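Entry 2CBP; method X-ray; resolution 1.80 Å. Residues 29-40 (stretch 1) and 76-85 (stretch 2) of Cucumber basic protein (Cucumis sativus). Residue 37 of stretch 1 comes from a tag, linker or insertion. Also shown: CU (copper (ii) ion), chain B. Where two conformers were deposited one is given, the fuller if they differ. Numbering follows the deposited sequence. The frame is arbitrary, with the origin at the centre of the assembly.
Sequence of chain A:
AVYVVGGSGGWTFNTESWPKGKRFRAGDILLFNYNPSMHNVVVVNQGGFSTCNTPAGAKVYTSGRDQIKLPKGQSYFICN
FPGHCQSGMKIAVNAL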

ATOM      1  N   ILE A  29      -1.900 -12.060   0.348  1.00 10.54           N
ATOM      2  CA  ILE A  29      -0.967 -11.308  -0.473  1.00  8.12           C
ATOM      3  C   ILE A  29      -1.655 -10.140  -1.187  1.00  6.83           C
ATOM      4  O   ILE A  29      -2.728 -10.269  -1.769  1.00  7.71           O
ATOM      5  CB  ILE A  29      -0.323 -12.181  -1.563  1.00 13.49           C
ATOM      6  CG1 ILE A  29       0.477 -13.276  -0.882  1.00 21.04           C
ATOM      7  CG2 ILE A  29       0.580 -11.371  -2.477  1.00  9.11           C
ATOM      8  CD1 ILE A  29       0.848 -14.452  -1.785  1.00 27.04           C
ATOM      9  N   LEU A  30      -0.964  -8.995  -1.117  1.00  6.97           N
ATOM     10  CA  LEU A  30      -1.417  -7.789  -1.798  1.00  5.64           C
ATOM     11  C   LEU A  30      -0.460  -7.669  -3.015  1.00  5.50           C
ATOM     12  O   LEU A  30       0.757  -7.756  -2.815  1.00  7.43           O
ATOM     13  CB  LEU A  30      -1.351  -6.517  -0.996  1.00  7.23           C
ATOM     14  CG  LEU A  30      -2.202  -6.422   0.263  1.00  4.90           C
ATOM     15  CD1 LEU A  30      -2.210  -4.998   0.742  1.00  8.13           C
ATOM     16  CD2 LEU A  30      -3.588  -6.936   0.035  1.00  9.25           C
ATOM     17  N   LEU A  31      -1.069  -7.526  -4.155  1.00  5.89           N
ATOM     18  CA  LEU A  31      -0.321  -7.380  -5.426  1.00  7.84           C
ATOM     19  C   LEU A  31      -0.496  -5.947  -5.933  1.00  3.98           C
ATOM     20  O   LEU A  31      -1.607  -5.501  -6.203  1.00  3.82           O
ATOM     21  CB  LEU A  31      -0.805  -8.403  -6.425  0.50  6.87           C
ATOM     22  CG  LEU A  31       0.022  -8.602  -7.692  0.50  9.78           C
ATOM     23  CD1 LEU A  31      -0.170 -10.026  -8.147  0.50  9.68           C
ATOM     24  CD2 LEU A  31      -0.332  -7.619  -8.776  0.50 11.84           C
ATOM     25  N   PHE A  32       0.640  -5.275  -6.059  1.00  4.11           N
ATOM     26  CA  PHE A  32       0.729  -3.885  -6.485  1.00  2.16           C
ATOM     27  C   PHE A  32       1.314  -3.752  -7.892  1.00  3.86           C
ATOM     28  O   PHE A  32       2.489  -4.082  -8.077  1.00  6.19           O
ATOM     29  CB  PHE A  32       1.633  -3.092  -5.507  1.00  3.98           C
ATOM     30  CG  PHE A  32       1.159  -2.953  -4.088  1.00  4.22           C
ATOM     31  CD1 PHE A  32       1.361  -3.960  -3.161  1.00  5.45           C
ATOM     32  CD2 PHE A  32       0.515  -1.773  -3.680  1.00  8.79           C
ATOM     33  CE1 PHE A  32       0.912  -3.836  -1.845  1.00  3.40           C
ATOM     34  CE2 PHE A  32       0.071  -1.617  -2.362  1.00  7.71           C
ATOM     35  CZ  PHE A  32       0.285  -2.660  -1.453  1.00  3.57           C
ATOM     36  N   ASN A  33       0.471  -3.240  -8.773  1.00 10.40           N
ATOM     37  CA  ASN A  33       0.850  -3.007 -10.170  1.00  8.01           C
ATOM     38  C   ASN A  33       0.964  -1.503 -10.459  1.00  6.30           C
ATOM     39  O   ASN A  33      -0.042  -0.789 -10.246  1.00  4.09           O
ATOM     40  CB  ASN A  33      -0.174  -3.584 -11.147  1.00  8.02           C
ATOM     41  CG  ASN A  33      -0.281  -5.092 -11.164  1.00  8.72           C
ATOM     42  OD1 ASN A  33       0.725  -5.808 -11.202  1.00 12.12           O
ATOM     43  ND2 ASN A  33      -1.516  -5.540 -11.170  1.00 12.22           N
ATOM     44  N   TYR A  34       2.114  -1.125 -10.990  1.00  5.91           N
ATOM     45  CA  TYR A  34       2.342   0.287 -11.343  1.00  6.02           C
ATOM     46  C   TYR A  34       3.621   0.470 -12.138  1.00  8.40           C
ATOM     47  O   TYR A  34       4.457  -0.453 -12.262  1.00  5.20           O
ATOM     48  CB  TYR A  34       2.447   1.119  -9.997  1.00  4.95           C
ATOM     49  CG  TYR A  34       3.569   0.554  -9.184  1.00  2.25           C
ATOM     50  CD1 TYR A  34       3.401  -0.577  -8.365  1.00  3.00           C
ATOM     51  CD2 TYR A  34       4.858   1.130  -9.231  1.00  3.68           C
ATOM     52  CE1 TYR A  34       4.436  -1.112  -7.661  1.00  2.00           C
ATOM     53  CE2 TYR A  34       5.904   0.585  -8.516  1.00  5.18           C
ATOM     54  CZ  TYR A  34       5.703  -0.539  -7.719  1.00  5.88           C
ATOM     55  OH  TYR A  34       6.802  -1.021  -7.054  1.00  6.12           O
ATOM     56  N   ASN A  35       3.775   1.693 -12.622  1.00  8.96           N
ATOM     57  CA  ASN A  35       4.975   2.131 -13.368  1.00  6.56           C
ATOM     58  C   ASN A  35       5.993   2.640 -12.357  1.00  2.00           C
ATOM     59  O   ASN A  35       5.756   3.742 -11.854  1.00  5.63           O
ATOM     60  CB  ASN A  35       4.565   3.266 -14.311  1.00 11.35           C
ATOM     61  CG  ASN A  35       5.753   3.727 -15.162  1.00 15.19           C
ATOM     62  OD1 ASN A  35       6.921   3.535 -14.800  1.00 12.28           O
ATOM     63  ND2 ASN A  35       5.430   4.323 -16.306  1.00 14.13           N
ATOM     64  N   PRO A  36       7.046   1.916 -12.098  1.00  2.38           N
ATOM     65  CA  PRO A  36       8.067   2.284 -11.115  1.00  6.93           C
ATOM     66  C   PRO A  36       8.823   3.550 -11.363  1.00  4.50           C
ATOM     67  O   PRO A  36       9.527   4.006 -10.416  1.00  6.17           O
ATOM     68  CB  PRO A  36       8.985   1.057 -10.975  1.00  9.82           C
ATOM     69  CG  PRO A  36       8.802   0.331 -12.294  1.00 13.90           C
ATOM     70  CD  PRO A  36       7.352   0.584 -12.676  1.00 11.02           C
ATOM     71  N   SER A  37       8.709   4.094 -12.548  1.00  5.88           N
ATOM     72  CA  SER A  37       9.360   5.382 -12.858  1.00  9.77           C
ATOM     73  C   SER A  37       8.523   6.518 -12.232  1.00 10.26           C
ATOM     74  O   SER A  37       9.054   7.619 -12.036  1.00 10.12           O
ATOM     75  CB  SER A  37       9.534   5.596 -14.349  0.50 10.38           C
ATOM     76  OG  SER A  37       8.340   5.967 -14.988  0.50  9.91           O
ATOM     77  N   MET A  38       7.264   6.204 -11.909  1.00  5.12           N
ATOM     78  CA  MET A  38       6.336   7.167 -11.370  1.00  6.88           C
ATOM     79  C   MET A  38       5.748   6.917  -9.999  1.00  5.75           C
ATOM     80  O   MET A  38       5.083   7.820  -9.467  1.00  4.25           O
ATOM     81  CB  MET A  38       5.097   7.208 -12.354  0.50 10.35           C
ATOM     82  CG  MET A  38       5.577   7.425 -13.769  0.50 15.79           C
ATOM     83  SD  MET A  38       4.288   7.921 -14.906  0.50 18.89           S
ATOM     84  CE  MET A  38       3.027   6.682 -14.545  0.50 22.45           C
ATOM     85  N   HIS A  39       5.926   5.726  -9.490  1.00  4.50           N
ATOM     86  CA  HIS A  39       5.371   5.315  -8.192  1.00  7.52           C
ATOM     87  C   HIS A  39       6.216   4.233  -7.514  1.00  5.92           C
ATOM     88  O   HIS A  39       7.046   3.594  -8.133  1.00  5.49           O
ATOM     89  CB  HIS A  39       3.957   4.763  -8.395  1.00  4.36           C
ATOM     90  CG  HIS A  39       2.915   5.634  -9.011  1.00  7.01           C
ATOM     91  ND1 HIS A  39       2.284   6.680  -8.328  1.00  6.29           N
ATOM     92  CD2 HIS A  39       2.389   5.559 -10.280  1.00  7.35           C
ATOM     93  CE1 HIS A  39       1.448   7.197  -9.180  1.00  5.93           C
ATOM     94  NE2 HIS A  39       1.470   6.564 -10.362  1.00  7.82           N
ATOM     95  N   ASN A  40       5.957   4.038  -6.224  1.00  5.99           N
ATOM     96  CA  ASN A  40       6.611   3.055  -5.380  1.00  2.00           C
ATOM     97  C   ASN A  40       5.565   2.604  -4.321  1.00  2.00           C
ATOM     98  O   ASN A  40       4.443   3.105  -4.265  1.00  2.51           O
ATOM     99  CB  ASN A  40       7.927   3.505  -4.709  1.00  3.18           C
ATOM    100  CG  ASN A  40       7.792   4.713  -3.827  1.00  5.17           C
ATOM    101  OD1 ASN A  40       6.678   5.037  -3.342  1.00  4.92           O
ATOM    102  ND2 ASN A  40       8.879   5.461  -3.606  1.00  8.18           N
ATOM    103  N   TYR A  76       0.219  -0.676   6.794  1.00  2.00           N
ATOM    104  CA  TYR A  76       0.055   0.624   6.159  1.00  2.49           C
ATOM    105  C   TYR A  76       1.071   0.775   5.015  1.00  2.00           C
ATOM    106  O   TYR A  76       2.263   0.490   5.187  1.00  2.85           O
ATOM    107  CB  TYR A  76       0.250   1.732   7.220  1.00  2.23           C
ATOM    108  CG  TYR A  76      -0.722   1.636   8.391  1.00  2.00           C
ATOM    109  CD1 TYR A  76      -2.001   2.195   8.295  1.00  5.22           C
ATOM    110  CD2 TYR A  76      -0.356   1.002   9.569  1.00  5.45           C
ATOM    111  CE1 TYR A  76      -2.906   2.110   9.352  1.00  4.68           C
ATOM    112  CE2 TYR A  76      -1.248   0.914  10.649  1.00  3.47           C
ATOM    113  CZ  TYR A  76      -2.506   1.472  10.536  1.00  8.38           C
ATOM    114  OH  TYR A  76      -3.356   1.374  11.606  1.00 11.58           O
ATOM    115  N   PHE A  77       0.536   1.204   3.888  1.00  6.17           N
ATOM    116  CA  PHE A  77       1.320   1.404   2.663  1.00  9.32           C
ATOM    117  C   PHE A  77       1.005   2.788   2.071  1.00  5.30           C
ATOM    118  O   PHE A  77      -0.139   3.246   1.993  1.00  3.98           O
ATOM    119  CB  PHE A  77       1.039   0.336   1.565  1.00  9.07           C
ATOM    120  CG  PHE A  77       1.105  -1.076   2.050  1.00  7.71           C
ATOM    121  CD1 PHE A  77      -0.046  -1.659   2.621  1.00 12.16           C
ATOM    122  CD2 PHE A  77       2.280  -1.794   1.982  1.00  9.75           C
ATOM    123  CE1 PHE A  77       0.010  -2.962   3.122  1.00 11.66           C
ATOM    124  CE2 PHE A  77       2.362  -3.113   2.477  1.00  8.17           C
ATOM    125  CZ  PHE A  77       1.203  -3.666   3.046  1.00  7.37           C
ATOM    126  N   ILE A  78       2.105   3.400   1.603  1.00  5.72           N
ATOM    127  CA  ILE A  78       1.954   4.702   0.942  1.00  2.00           C
ATOM    128  C   ILE A  78       2.898   4.717  -0.283  1.00  2.00           C
ATOM    129  O   ILE A  78       3.779   3.865  -0.391  1.00  3.04           O
ATOM    130  CB  ILE A  78       2.308   5.901   1.816  1.00  5.54           C
ATOM    131  CG1 ILE A  78       3.799   5.922   2.097  1.00  3.39           C
ATOM    132  CG2 ILE A  78       1.539   5.941   3.126  1.00  5.94           C
ATOM    133  CD1 ILE A  78       4.324   7.098   2.926  1.00  6.91           C
ATOM    134  N   CYS A  79       2.648   5.689  -1.126  1.00  6.89           N
ATOM    135  CA  CYS A  79       3.530   5.944  -2.301  1.00  3.26           C
ATOM    136  C   CYS A  79       4.259   7.227  -1.802  1.00  6.55           C
ATOM    137  O   CYS A  79       3.483   8.136  -1.418  1.00  5.35           O
ATOM    138  CB  CYS A  79       2.848   6.147  -3.610  1.00  2.00           C
ATOM    139  SG  CYS A  79       3.929   6.853  -4.889  1.00  4.13           S
ATOM    140  N   ASN A  80       5.568   7.255  -1.768  1.00  3.83           N
ATOM    141  CA  ASN A  80       6.228   8.469  -1.254  1.00  7.54           C
ATOM    142  C   ASN A  80       6.789   9.430  -2.290  1.00  7.89           C
ATOM    143  O   ASN A  80       7.554  10.348  -1.885  1.00  9.83           O
ATOM    144  CB  ASN A  80       7.137   8.210  -0.067  1.00  4.18           C
ATOM    145  CG  ASN A  80       8.487   7.633  -0.417  1.00  4.45           C
ATOM    146  OD1 ASN A  80       8.789   7.417  -1.596  1.00  7.88           O
ATOM    147  ND2 ASN A  80       9.261   7.402   0.630  1.00 11.40           N
ATOM    148  N   PHE A  81       6.421   9.333  -3.524  1.00  2.90           N
ATOM    149  CA  PHE A  81       6.764  10.306  -4.588  1.00  4.60           C
ATOM    150  C   PHE A  81       6.091  11.596  -4.092  1.00  3.26           C
ATOM    151  O   PHE A  81       5.040  11.566  -3.432  1.00  3.85           O
ATOM    152  CB  PHE A  81       6.188   9.866  -5.935  1.00  3.67           C
ATOM    153  CG  PHE A  81       7.119   8.988  -6.738  1.00  4.35           C
ATOM    154  CD1 PHE A  81       7.567   7.774  -6.252  1.00  9.42           C
ATOM    155  CD2 PHE A  81       7.529   9.418  -7.992  1.00 11.03           C
ATOM    156  CE1 PHE A  81       8.437   6.970  -7.019  1.00 10.64           C
ATOM    157  CE2 PHE A  81       8.390   8.643  -8.771  1.00 13.46           C
ATOM    158  CZ  PHE A  81       8.844   7.441  -8.282  1.00  9.55           C
ATOM    159  N   PRO A  82       6.698  12.729  -4.346  1.00  9.83           N
ATOM    160  CA  PRO A  82       6.168  14.022  -3.882  1.00  8.91           C
ATOM    161  C   PRO A  82       4.736  14.237  -4.236  1.00  6.00           C
ATOM    162  O   PRO A  82       4.293  14.219  -5.394  1.00  9.23           O
ATOM    163  CB  PRO A  82       7.136  15.066  -4.428  1.00 15.54           C
ATOM    164  CG  PRO A  82       8.447  14.309  -4.655  1.00 15.17           C
ATOM    165  CD  PRO A  82       7.965  12.909  -5.111  1.00 11.55           C
ATOM    166  N   GLY A  83       3.936  14.457  -3.170  1.00  7.98           N
ATOM    167  CA  GLY A  83       2.510  14.683  -3.304  1.00  7.67           C
ATOM    168  C   GLY A  83       1.632  13.497  -3.545  1.00  6.82           C
ATOM    169  O   GLY A  83       0.400  13.681  -3.603  1.00  5.49           O
ATOM    170  N   HIS A  84       2.175  12.293  -3.691  1.00  6.14           N
ATOM    171  CA  HIS A  84       1.297  11.120  -3.968  1.00  2.72           C
ATOM    172  C   HIS A  84       0.487  10.693  -2.749  1.00  2.00           C
ATOM    173  O   HIS A  84      -0.719  10.435  -2.919  1.00  5.34           O
ATOM    174  CB  HIS A  84       2.104   9.985  -4.570  1.00  2.09           C
ATOM    175  CG  HIS A  84       2.580  10.251  -5.985  1.00  3.14           C
ATOM    176  ND1 HIS A  84       2.669   9.246  -6.908  1.00  6.88           N
ATOM    177  CD2 HIS A  84       2.968  11.428  -6.566  1.00  8.18           C
ATOM    178  CE1 HIS A  84       3.126   9.785  -7.998  1.00  7.54           C
ATOM    179  NE2 HIS A  84       3.316  11.098  -7.861  1.00  5.87           N
ATOM    180  N   CYS A  85       1.174  10.617  -1.609  1.00  5.15           N
ATOM    181  CA  CYS A  85       0.512  10.214  -0.349  1.00  6.13           C
ATOM    182  C   CYS A  85      -0.610  11.204  -0.058  1.00  7.05           C
ATOM    183  O   CYS A  85      -1.735  10.839   0.297  1.00  4.28           O
ATOM    184  CB  CYS A  85       1.524  10.107   0.779  1.00  7.28           C
ATOM    185  SG  CYS A  85       0.828   9.598   2.353  1.00  7.03           S
TER
HETATM  186 CU    CU B  97       2.633   7.329  -6.544  1.00  5.01          CU

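A copper(II) ion ties the two stretches together. Stretch 1 gives it one ligand, H39, and stretch 2 gives it two, C79 and H84. H39 ND1 lies 1.9 Å from CU, H84 ND1 lies 1.9 Å from CU, and C79 SG lies 2.2 Å from CU. Both imidazoles use a ring nitrogen lone pair, and the cysteine uses its sulfur. The shared metal explains an otherwise odd approach: H39 ND1 and H84 ND1 are 3.0 Å apart, yet they are not hydrogen-bonded, because each nitrogen points its lone pair at the copper. The two rings meet obliquely, with planes at 62°. C79 SG sits at the edge of the H39 ring, near its plane.

The backbones come nearest at N40 and C79, whose CA atoms are 5.2 Å apart. No backbone-to-backbone hydrogen bond joins the stretches. A CA-H...O contact runs from C79 CA to N40 O at 3.6 Å.

Next to the metal site, N40 and N80 form a reciprocal pair. N80 N donates to N40 OD1 at 2.9 Å, and N40 ND2 donates to N80 OD1 at 2.8 Å. Both angles are fairly straight, at 156° and 161°. The N40 amide thus uses its oxygen as acceptor and its nitrogen as donor toward the same residue. N40 is buried, so these bonds give its amide oxygen and nitrogen partners away from solvent.

F81 points toward stretch 1 and packs against its loop. M38 O and H39 N lie over one face of the ring, with M38 O 3.3 Å from F81 CD2. S37 O and N40 ND2 lie at the ring edge, and S37 O is 3.5 Å from F81 CE2. S37 comes from an insertion. Within the loop, S37 N and S37 OG both donate to N35 OD1, at 2.9 and 2.8 Å, and M38 N donates to N35 O at 2.9 Å. In stretch 2, H84 N donates to F81 O at 3.0 Å, closing the turn that carries the second histidine ligand.

Farther from the copper, the strand residues L30, F32 and F77 make a buried apolar cluster. The CA-to-CB bonds of all three point toward the other stretch. The edge of F32 meets the face of F77, with centroids 5.3 Å apart and F32 CZ 3.9 Å from F77 CG. L30 CD1 packs 3.8 Å from F77 CE1.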